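Local coordinates for putative cell invasion protein with MAC/Perforin domain (PDB 3KK7) that belongs to the membrane-attack complex/perforin family and may take part in cell invasion, although its precise function is not established, at residues A249-N255 / G270-T276; Y293-T297 / Y316-L320; G478-F482 / V519-K525. All blocks are in the same frame, centred on the assembly; numbering follows the deposited sequence.

Contact 1: residues A249-N255 / G270-T276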
loop_
_atom_site.group_PDB
_atom_site.type_symbol
_atom_site.label_atom_id
_atom_site.label_comp_id
_atom_site.label_asym_id
_atom_site.label_seq_id
_atom_site.Cartn_x
_atom_site.Cartn_y
_atom_site.Cartn_z
ATOM N N ALA A 249 -1.341 -35.964 9.509
ATOM C CA ALA A 249 -2.190 -37.142 9.695
ATOM C C ALA A 249 -3.673 -36.848 9.457
ATOM O O ALA A 249 -4.508 -37.748 9.590
ATOM C CB ALA A 249 -2.008 -37.725 11.095
ATOM N N SER A 250 -3.998 -35.612 9.079
ATOM C CA SER A 250 -5.386 -35.145 9.090
ATOM C C SER A 250 -5.999 -34.876 7.744
ATOM O O SER A 250 -7.063 -34.266 7.672
ATOM C CB SER A 250 -5.493 -33.880 9.934
ATOM O OG SER A 250 -5.305 -34.224 11.289
ATOM N N TYR A 251 -5.349 -35.317 6.672
ATOM C CA TYR A 251 -5.976 -35.227 5.373
ATOM C C TYR A 251 -5.480 -36.354 4.516
ATOM O O TYR A 251 -4.507 -36.989 4.848
ATOM C CB TYR A 251 -5.728 -33.859 4.743
ATOM C CG TYR A 251 -4.379 -33.710 4.148
ATOM C CD1 TYR A 251 -3.301 -33.314 4.927
ATOM C CD2 TYR A 251 -4.164 -33.971 2.796
ATOM C CE1 TYR A 251 -2.034 -33.180 4.392
ATOM C CE2 TYR A 251 -2.888 -33.845 2.240
ATOM C CZ TYR A 251 -1.827 -33.450 3.050
ATOM O OH TYR A 251 -0.570 -33.315 2.518
ATOM N N GLU A 252 -6.172 -36.619 3.423
ATOM C CA GLU A 252 -5.748 -37.649 2.515
ATOM C C GLU A 252 -5.924 -37.200 1.071
ATOM O O GLU A 252 -7.006 -36.799 0.664
ATOM C CB GLU A 252 -6.522 -38.939 2.775
ATOM C CG GLU A 252 -5.753 -40.167 2.345
ATOM C CD GLU A 252 -6.558 -41.442 2.464
ATOM O OE1 GLU A 252 -7.555 -41.576 1.721
ATOM O OE2 GLU A 252 -6.188 -42.301 3.290
ATOM N N TRP A 253 -4.839 -37.250 0.310
ATOM C CA TRP A 253 -4.893 -37.048 -1.128
ATOM C C TRP A 253 -4.345 -38.325 -1.785
ATOM O O TRP A 253 -3.132 -38.502 -1.877
ATOM C CB TRP A 253 -4.094 -35.800 -1.532
ATOM C CG TRP A 253 -4.454 -35.231 -2.886
ATOM C CD1 TRP A 253 -5.236 -35.813 -3.848
ATOM C CD2 TRP A 253 -4.003 -33.989 -3.447
ATOM N NE1 TRP A 253 -5.319 -34.999 -4.952
ATOM C CE2 TRP A 253 -4.577 -33.876 -4.734
ATOM C CE3 TRP A 253 -3.191 -32.952 -2.979
ATOM C CZ2 TRP A 253 -4.358 -32.782 -5.559
ATOM C CZ3 TRP A 253 -2.973 -31.859 -3.801
ATOM C CH2 TRP A 253 -3.563 -31.782 -5.078
ATOM N N LYS A 254 -5.243 -39.237 -2.175
ATOM C CA LYS A 254 -4.857 -40.450 -2.917
ATOM C C LYS A 254 -4.728 -40.123 -4.391
ATOM O O LYS A 254 -5.628 -39.501 -4.948
ATOM C CB LYS A 254 -5.915 -41.537 -2.822
ATOM C CG LYS A 254 -6.118 -42.168 -1.469
ATOM C CD LYS A 254 -6.688 -43.603 -1.630
ATOM C CE LYS A 254 -7.723 -43.927 -0.579
ATOM N NZ LYS A 254 -8.991 -43.208 -0.888
ATOM N N ASN A 255 -3.643 -40.562 -5.027
ATOM C CA ASN A 255 -3.473 -40.413 -6.488
ATOM C C ASN A 255 -3.511 -38.941 -6.933
ATOM O O ASN A 255 -4.332 -38.569 -7.771
ATOM C CB ASN A 255 -4.550 -41.228 -7.259
ATOM C CG ASN A 255 -4.861 -42.592 -6.606
ATOM O OD1 ASN A 255 -4.040 -43.513 -6.622
ATOM N ND2 ASN A 255 -6.065 -42.718 -6.047
ATOM N N GLY A 270 -8.542 -39.020 -8.516
ATOM C CA GLY A 270 -8.012 -38.906 -7.153
ATOM C C GLY A 270 -9.087 -38.626 -6.101
ATOM O O GLY A 270 -10.143 -38.080 -6.424
ATOM N N ASN A 271 -8.831 -39.018 -4.852
ATOM C CA ASN A 271 -9.760 -38.797 -3.744
ATOM C C ASN A 271 -9.130 -37.830 -2.780
ATOM O O ASN A 271 -7.946 -37.937 -2.484
ATOM C CB ASN A 271 -10.067 -40.102 -3.003
ATOM C CG ASN A 271 -11.368 -40.760 -3.467
ATOM O OD1 ASN A 271 -12.342 -40.827 -2.694
ATOM N ND2 ASN A 271 -11.395 -41.254 -4.708
ATOM N N LEU A 272 -9.912 -36.878 -2.296
ATOM C CA LEU A 272 -9.405 -35.880 -1.356
ATOM C C LEU A 272 -10.356 -35.713 -0.156
ATOM O O LEU A 272 -11.569 -35.526 -0.314
ATOM C CB LEU A 272 -9.169 -34.536 -2.069
ATOM C CG LEU A 272 -8.660 -33.382 -1.194
ATOM C CD1 LEU A 272 -7.273 -33.707 -0.697
ATOM C CD2 LEU A 272 -8.683 -32.055 -1.934
ATOM N N SER A 273 -9.805 -35.777 1.045
ATOM C CA SER A 273 -10.624 -35.562 2.226
ATOM C C SER A 273 -9.785 -35.015 3.326
ATOM O O SER A 273 -8.586 -35.288 3.391
ATOM C CB SER A 273 -11.271 -36.855 2.695
ATOM O OG SER A 273 -10.294 -37.790 3.110
ATOM N N ILE A 274 -10.433 -34.238 4.187
ATOM C CA ILE A 274 -9.798 -33.684 5.386
ATOM C C ILE A 274 -10.540 -34.256 6.598
ATOM O O ILE A 274 -11.739 -34.532 6.510
ATOM C CB ILE A 274 -9.839 -32.159 5.367
ATOM C CG1 ILE A 274 -9.023 -31.574 6.498
ATOM C CG2 ILE A 274 -11.269 -31.661 5.448
ATOM C CD1 ILE A 274 -8.895 -30.046 6.376
ATOM N N GLY A 275 -9.817 -34.441 7.703
ATOM C CA GLY A 275 -10.349 -35.065 8.916
ATOM C C GLY A 275 -9.640 -36.384 9.162
ATOM O O GLY A 275 -9.169 -37.016 8.229
ATOM N N THR A 276 -9.527 -36.794 10.417
ATOM C CA THR A 276 -8.942 -38.087 10.745
ATOM C C THR A 276 -10.068 -39.062 11.097
ATOM O O THR A 276 -11.207 -38.653 11.338
ATOM C CB THR A 276 -8.000 -37.964 11.949
ATOM O OG1 THR A 276 -8.709 -37.369 13.036
ATOM C CG2 THR A 276 -6.837 -37.096 11.633
HETATM O O HOH W 1 -6.524 -38.942 7.385
HETATM O O HOH W 2 -9.140 -39.143 0.339
#

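Contact 2: residues Y293-T297 / Y316-L320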
loop_
_atom_site.group_PDB
_atom_site.type_symbol
_atom_site.label_atom_id
_atom_site.label_comp_id
_atom_site.label_asym_id
_atom_site.label_seq_id
_atom_site.Cartn_x
_atom_site.Cartn_y
_atom_site.Cartn_z
ATOM N N TYR A 293 -10.675 -27.438 13.131
ATOM C CA TYR A 293 -10.311 -26.896 11.800
ATOM C C TYR A 293 -11.452 -26.249 11.067
ATOM O O TYR A 293 -12.602 -26.493 11.370
ATOM C CB TYR A 293 -9.762 -27.992 10.903
ATOM C CG TYR A 293 -10.801 -28.979 10.340
ATOM C CD1 TYR A 293 -11.274 -30.039 11.108
ATOM C CD2 TYR A 293 -11.243 -28.894 9.012
ATOM C CE1 TYR A 293 -12.178 -30.962 10.595
ATOM C CE2 TYR A 293 -12.183 -29.826 8.489
ATOM C CZ TYR A 293 -12.630 -30.852 9.286
ATOM O OH TYR A 293 -13.535 -31.765 8.824
ATOM N N SER A 294 -11.113 -25.430 10.088
ATOM C CA SER A 294 -12.087 -24.857 9.206
ATOM C C SER A 294 -11.475 -24.843 7.822
ATOM O O SER A 294 -10.311 -24.516 7.672
ATOM C CB SER A 294 -12.449 -23.442 9.665
ATOM O OG SER A 294 -13.234 -22.746 8.705
ATOM N N ILE A 295 -12.242 -25.224 6.811
ATOM C CA ILE A 295 -11.736 -25.168 5.457
ATOM C C ILE A 295 -12.523 -24.197 4.590
ATOM O O ILE A 295 -13.620 -23.754 4.955
ATOM C CB ILE A 295 -11.706 -26.529 4.803
ATOM C CG1 ILE A 295 -13.104 -27.109 4.676
ATOM C CG2 ILE A 295 -10.820 -27.452 5.569
ATOM C CD1 ILE A 295 -13.199 -27.986 3.450
ATOM N N LYS A 296 -11.914 -23.859 3.466
ATOM C CA LYS A 296 -12.505 -23.006 2.448
ATOM C C LYS A 296 -11.882 -23.403 1.138
ATOM O O LYS A 296 -10.661 -23.555 1.071
ATOM C CB LYS A 296 -12.215 -21.518 2.694
ATOM C CG LYS A 296 -12.986 -20.592 1.695
ATOM C CD LYS A 296 -12.930 -19.077 2.024
ATOM C CE LYS A 296 -11.610 -18.419 1.665
ATOM N NZ LYS A 296 -11.740 -16.930 1.728
ATOM N N THR A 297 -12.698 -23.580 0.100
ATOM C CA THR A 297 -12.177 -23.923 -1.221
ATOM C C THR A 297 -12.227 -22.676 -2.075
ATOM O O THR A 297 -13.097 -21.825 -1.899
ATOM C CB THR A 297 -12.940 -25.072 -1.884
ATOM O OG1 THR A 297 -14.342 -24.801 -1.872
ATOM C CG2 THR A 297 -12.682 -26.371 -1.162
ATOM N N TYR A 316 -15.384 -34.835 12.692
ATOM C CA TYR A 316 -16.034 -34.549 11.435
ATOM C C TYR A 316 -15.066 -34.469 10.276
ATOM O O TYR A 316 -14.093 -33.712 10.301
ATOM C CB TYR A 316 -16.868 -33.282 11.558
ATOM C CG TYR A 316 -17.734 -33.025 10.352
ATOM C CD1 TYR A 316 -18.812 -33.886 10.042
ATOM C CD2 TYR A 316 -17.489 -31.938 9.513
ATOM C CE1 TYR A 316 -19.623 -33.657 8.928
ATOM C CE2 TYR A 316 -18.274 -31.711 8.391
ATOM C CZ TYR A 316 -19.344 -32.573 8.104
ATOM O OH TYR A 316 -20.120 -32.347 6.995
ATOM N N SER A 317 -15.359 -35.267 9.254
ATOM C CA SER A 317 -14.562 -35.345 8.042
ATOM C C SER A 317 -15.374 -34.872 6.872
ATOM O O SER A 317 -16.571 -35.139 6.802
ATOM C CB SER A 317 -14.139 -36.787 7.781
ATOM O OG SER A 317 -13.256 -37.199 8.805
ATOM N N ILE A 318 -14.696 -34.197 5.950
ATOM C CA ILE A 318 -15.295 -33.675 4.753
ATOM C C ILE A 318 -14.628 -34.291 3.541
ATOM O O ILE A 318 -13.404 -34.271 3.445
ATOM C CB ILE A 318 -15.078 -32.185 4.649
ATOM C CG1 ILE A 318 -15.490 -31.488 5.955
ATOM C CG2 ILE A 318 -15.839 -31.645 3.438
ATOM C CD1 ILE A 318 -15.193 -29.963 5.963
ATOM N N ASP A 319 -15.440 -34.810 2.619
ATOM C CA ASP A 319 -14.985 -35.371 1.350
ATOM C C ASP A 319 -14.908 -34.239 0.329
ATOM O O ASP A 319 -15.940 -33.661 -0.013
ATOM C CB ASP A 319 -15.987 -36.447 0.876
ATOM C CG ASP A 319 -15.577 -37.141 -0.431
ATOM O OD1 ASP A 319 -14.362 -37.301 -0.711
ATOM O OD2 ASP A 319 -16.497 -37.555 -1.170
ATOM N N LEU A 320 -13.704 -33.908 -0.143
ATOM C CA LEU A 320 -13.572 -32.911 -1.192
ATOM C C LEU A 320 -13.444 -33.555 -2.587
ATOM O O LEU A 320 -13.094 -32.872 -3.562
ATOM C CB LEU A 320 -12.398 -31.967 -0.908
ATOM C CG LEU A 320 -12.568 -31.113 0.358
ATOM C CD1 LEU A 320 -11.250 -30.439 0.749
ATOM C CD2 LEU A 320 -13.689 -30.113 0.181
#

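Contact 3: residues G478-F482 / V519-K525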
loop_
_atom_site.group_PDB
_atom_site.type_symbol
_atom_site.label_atom_id
_atom_site.label_comp_id
_atom_site.label_asym_id
_atom_site.label_seq_id
_atom_site.Cartn_x
_atom_site.Cartn_y
_atom_site.Cartn_z
ATOM N N GLY A 478 7.790 31.139 -13.271
ATOM C CA GLY A 478 8.472 30.407 -14.344
ATOM C C GLY A 478 7.808 29.134 -14.839
ATOM O O GLY A 478 8.498 28.158 -15.135
HETATM N N MSE A 479 6.486 29.137 -14.993
HETATM C CA MSE A 479 5.787 27.884 -15.189
HETATM C C MSE A 479 4.898 27.739 -16.378
HETATM O O MSE A 479 4.355 28.704 -16.900
HETATM C CB MSE A 479 5.000 27.597 -13.942
HETATM C CG MSE A 479 5.916 27.692 -12.786
HETATM SE SE MSE A 479 5.367 26.660 -11.355
HETATM C CE MSE A 479 5.541 24.828 -11.993
ATOM N N TYR A 480 4.775 26.485 -16.790
ATOM C CA TYR A 480 3.883 26.082 -17.848
ATOM C C TYR A 480 3.034 24.939 -17.310
ATOM O O TYR A 480 3.316 24.388 -16.255
ATOM C CB TYR A 480 4.673 25.605 -19.066
ATOM C CG TYR A 480 5.547 26.659 -19.724
ATOM C CD1 TYR A 480 5.082 27.411 -20.791
ATOM C CD2 TYR A 480 6.853 26.871 -19.291
ATOM C CE1 TYR A 480 5.894 28.359 -21.405
ATOM C CE2 TYR A 480 7.666 27.810 -19.894
ATOM C CZ TYR A 480 7.180 28.549 -20.944
ATOM O OH TYR A 480 7.991 29.475 -21.530
ATOM N N LYS A 481 1.992 24.585 -18.043
ATOM C CA LYS A 481 1.136 23.491 -17.635
ATOM C C LYS A 481 0.614 22.745 -18.862
ATOM O O LYS A 481 0.579 23.291 -19.983
ATOM C CB LYS A 481 -0.038 24.025 -16.808
ATOM C CG LYS A 481 -1.076 24.728 -17.649
ATOM C CD LYS A 481 -2.130 25.455 -16.839
ATOM C CE LYS A 481 -3.231 25.972 -17.759
ATOM N NZ LYS A 481 -4.190 26.783 -17.009
ATOM N N PHE A 482 0.204 21.502 -18.639
ATOM C CA PHE A 482 -0.549 20.760 -19.646
ATOM C C PHE A 482 -1.407 19.689 -18.963
ATOM O O PHE A 482 -1.095 19.251 -17.845
ATOM C CB PHE A 482 0.380 20.137 -20.695
ATOM C CG PHE A 482 1.152 18.954 -20.191
ATOM C CD1 PHE A 482 2.321 19.132 -19.459
ATOM C CD2 PHE A 482 0.705 17.657 -20.441
ATOM C CE1 PHE A 482 3.045 18.024 -18.987
ATOM C CE2 PHE A 482 1.413 16.540 -19.965
ATOM C CZ PHE A 482 2.583 16.718 -19.236
ATOM N N VAL A 519 -3.171 29.680 -11.639
ATOM C CA VAL A 519 -3.047 28.567 -12.552
ATOM C C VAL A 519 -3.694 28.829 -13.914
ATOM O O VAL A 519 -3.179 28.398 -14.942
ATOM C CB VAL A 519 -3.609 27.280 -11.899
ATOM C CG1 VAL A 519 -3.771 26.174 -12.941
ATOM C CG2 VAL A 519 -2.683 26.845 -10.726
ATOM N N ASN A 520 -4.815 29.544 -13.918
ATOM C CA ASN A 520 -5.487 29.885 -15.166
ATOM C C ASN A 520 -4.600 30.753 -16.048
ATOM O O ASN A 520 -4.643 30.638 -17.266
ATOM C CB ASN A 520 -6.816 30.607 -14.914
ATOM C CG ASN A 520 -7.907 29.696 -14.358
ATOM O OD1 ASN A 520 -7.926 28.482 -14.579
ATOM N ND2 ASN A 520 -8.845 30.299 -13.655
ATOM N N GLY A 521 -3.803 31.622 -15.431
ATOM C CA GLY A 521 -2.858 32.468 -16.162
ATOM C C GLY A 521 -1.648 31.729 -16.714
ATOM O O GLY A 521 -1.036 32.189 -17.679
ATOM N N ILE A 522 -1.300 30.589 -16.106
ATOM C CA ILE A 522 -0.151 29.790 -16.545
ATOM C C ILE A 522 -0.325 29.348 -18.012
ATOM O O ILE A 522 -1.367 28.785 -18.372
ATOM C CB ILE A 522 0.070 28.539 -15.625
ATOM C CG1 ILE A 522 0.580 28.974 -14.240
ATOM C CG2 ILE A 522 1.037 27.528 -16.277
ATOM C CD1 ILE A 522 0.815 27.816 -13.246
ATOM N N PRO A 523 0.687 29.605 -18.859
ATOM C CA PRO A 523 0.561 29.184 -20.262
ATOM C C PRO A 523 0.671 27.667 -20.490
ATOM O O PRO A 523 1.467 26.984 -19.851
ATOM C CB PRO A 523 1.693 29.942 -20.976
ATOM C CG PRO A 523 2.633 30.351 -19.913
ATOM C CD PRO A 523 1.849 30.481 -18.642
ATOM N N ILE A 524 -0.151 27.175 -21.409
ATOM C CA ILE A 524 -0.175 25.780 -21.805
ATOM C C ILE A 524 1.029 25.438 -22.683
ATOM O O ILE A 524 1.220 26.034 -23.748
ATOM C CB ILE A 524 -1.451 25.457 -22.646
ATOM C CG1 ILE A 524 -2.703 25.480 -21.767
ATOM C CG2 ILE A 524 -1.312 24.104 -23.333
ATOM C CD1 ILE A 524 -3.989 25.442 -22.546
ATOM N N LYS A 525 1.826 24.475 -22.241
ATOM C CA LYS A 525 2.892 23.927 -23.069
ATOM C C LYS A 525 3.073 22.458 -22.748
ATOM O O LYS A 525 3.482 22.093 -21.638
ATOM C CB LYS A 525 4.215 24.666 -22.868
ATOM C CG LYS A 525 5.335 24.183 -23.809
ATOM C CD LYS A 525 6.486 25.182 -23.918
ATOM C CE LYS A 525 7.379 24.892 -25.116
ATOM N NZ LYS A 525 8.255 26.067 -25.390
#

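Contact 1: residues A249-N255 / G270-T276
Tyr251 to Lys254 and Asn271 to Ile274 run antiparallel, their short axes 4.7 Å apart, with Glu252–Ser273 and Lys254–Asn271 as hydrogen-bonded pairs and Tyr251–Ile274 and Trp253–Leu272 as non-hydrogen-bonded pairs. Glu252 N donates to Ser273 O at 2.8 Å, and beyond the strand end Gly275 N still reaches Ser250 O. Gly275 takes up a backbone conformation in which any side chain would collide with the carbonyl oxygen of Ile274.

The two faces of the hairpin differ in chemistry. On one, Leu272 CD1 lies over a face of the Trp253 indole, 4.3 Å from the centroid of the five-membered ring, in a CH-pi contact. Leu272 CG is anti to the backbone N (chi1 179°), which carries this methyl over the neighbouring strand. Tyr251 packs beside Ile274 through its CB, while its side chain also touches Leu162 and Ile164 of strand 157-173. On the other face Lys254 and Asn271 lie side by side; Lys254 bends back along its own strand to a salt bridge, NZ to Glu252 OE1 at 3.4 Å. A water links Glu252 O and OE1 with Ser273 OG.

Strand 271-274 is central in a three-stranded sheet, bonded on its other side to strand 318-319. The face bearing Tyr251, Trp253 and Leu272 packs on Ile164 and, through Trp253 and Leu272, on helix 321-326; Ser250 and Thr276 meet Ile284 of helix 278-285.

Contact 2: residues Y293-T297 / Y316-L320
Ile295 and Ile318 meet tip to tip between backbones too widely spaced for strand pairing, Ile295 CA standing 9.2 Å from Ile318 CA, so that side chains fill the gap. The CD1 methyl of Ile318 is the main bump: it fits between the Tyr293 ring, where CE2 is 3.9 Å away, and Ile295, whose CG1 is 3.8 Å away. Further along, Leu320 CD2 enters the hollow between Ile295 CD1, at 3.9 Å, and Thr297 CG2. Tyr293 closes the other end. With CG between its own backbone N and carbonyl carbon (chi1 74°), the ring swings across to the opposite segment, and Tyr316 O comes to its edge. There Tyr293 OH donates to Tyr316 O at 2.5 Å, approaching from above the carbonyl plane, 43° out of it. A phenylalanine here would probably leave Tyr316 O without this donor and open a small gap beside Ile318 where the hydroxyl now rests. Ile274 and Leu272 of strand 271-274, with Ala222 and Ala224 of strand 220-230, continue the apolar layer. Apart from the Tyr293 hydroxyl bond at one end, the contact between the curved MACPF sheet and the small sheet is made mostly by aliphatic groups, so it probably depends mainly on excluding water from this layer.

Contact 3: residues G478-F482 / V519-K525
Tyr480 offers one ring face to the aliphatic chain of Lys525, whose CD lies 4.0 Å above the ring plane and offset toward the rim. The two side chains run side by side in the same direction, and Lys525 CB comes within 3.5 Å of Tyr480 CD1. Lys525 NZ is too distant for more than a weak cation-pi attraction, so on this face the contact is mainly with methylene groups. Pro523 crosses the tyrosine obliquely, its CG 3.9 Å from Tyr480 CD1.

A single bridge between Lys481 and Ile524 joins the backbones: Lys481 N donates to Pro523 O at 3.0 Å and Lys525 N to Lys481 O at 2.8 Å. From this bridge a chi1 of 74° turns the Lys481 chain toward the helix end, and the following torsions, all close to 180°, carry it straight past Ile522. At its end, NZ donates to Val519 O at 2.8 Å, from above the carbonyl plane. The same carbonyl takes a weak bond from Ile522 N as the chain leaves helix 516-521. Ile522, the first residue beyond the helix, points its side chain at the strand, its CG2 3.4 Å from Tyr480 C and its CD1 against Met479, a selenomethionine here; Ile492 of strand 489-494 packs against both Met479 and Ile522.

Strand 480-484 is an outermost strand of the D3 sheet, and the segment after the helix runs along its edge. Lys481 is buried, and its ammonium group is met by a helix-end carbonyl, while the side chain also makes a cation-pi contact with Trp490. Both would probably help to offset the cost of burying a charge.

Contacts 1 and 2 adjoin in the MACPF region, their centres 10 Å apart. The small sheet connects them: strand 271-274 of contact 1 is bonded to strand 318-319 of contact 2, Leu272 O lying 2.7 Å from Leu320 N and Ile274 O 3.0 Å from Ile318 N, both probable hydrogen bonds. Ile274 also touches Ile295, so the small sheet bears on the large one through both contacts. Contact 3 stands apart in the D3 region across the chain's centre, its own centre 68 Å from that of contact 1 and 63 Å from that of contact 2; its nearest atoms to contact 2 are about 42 Å away.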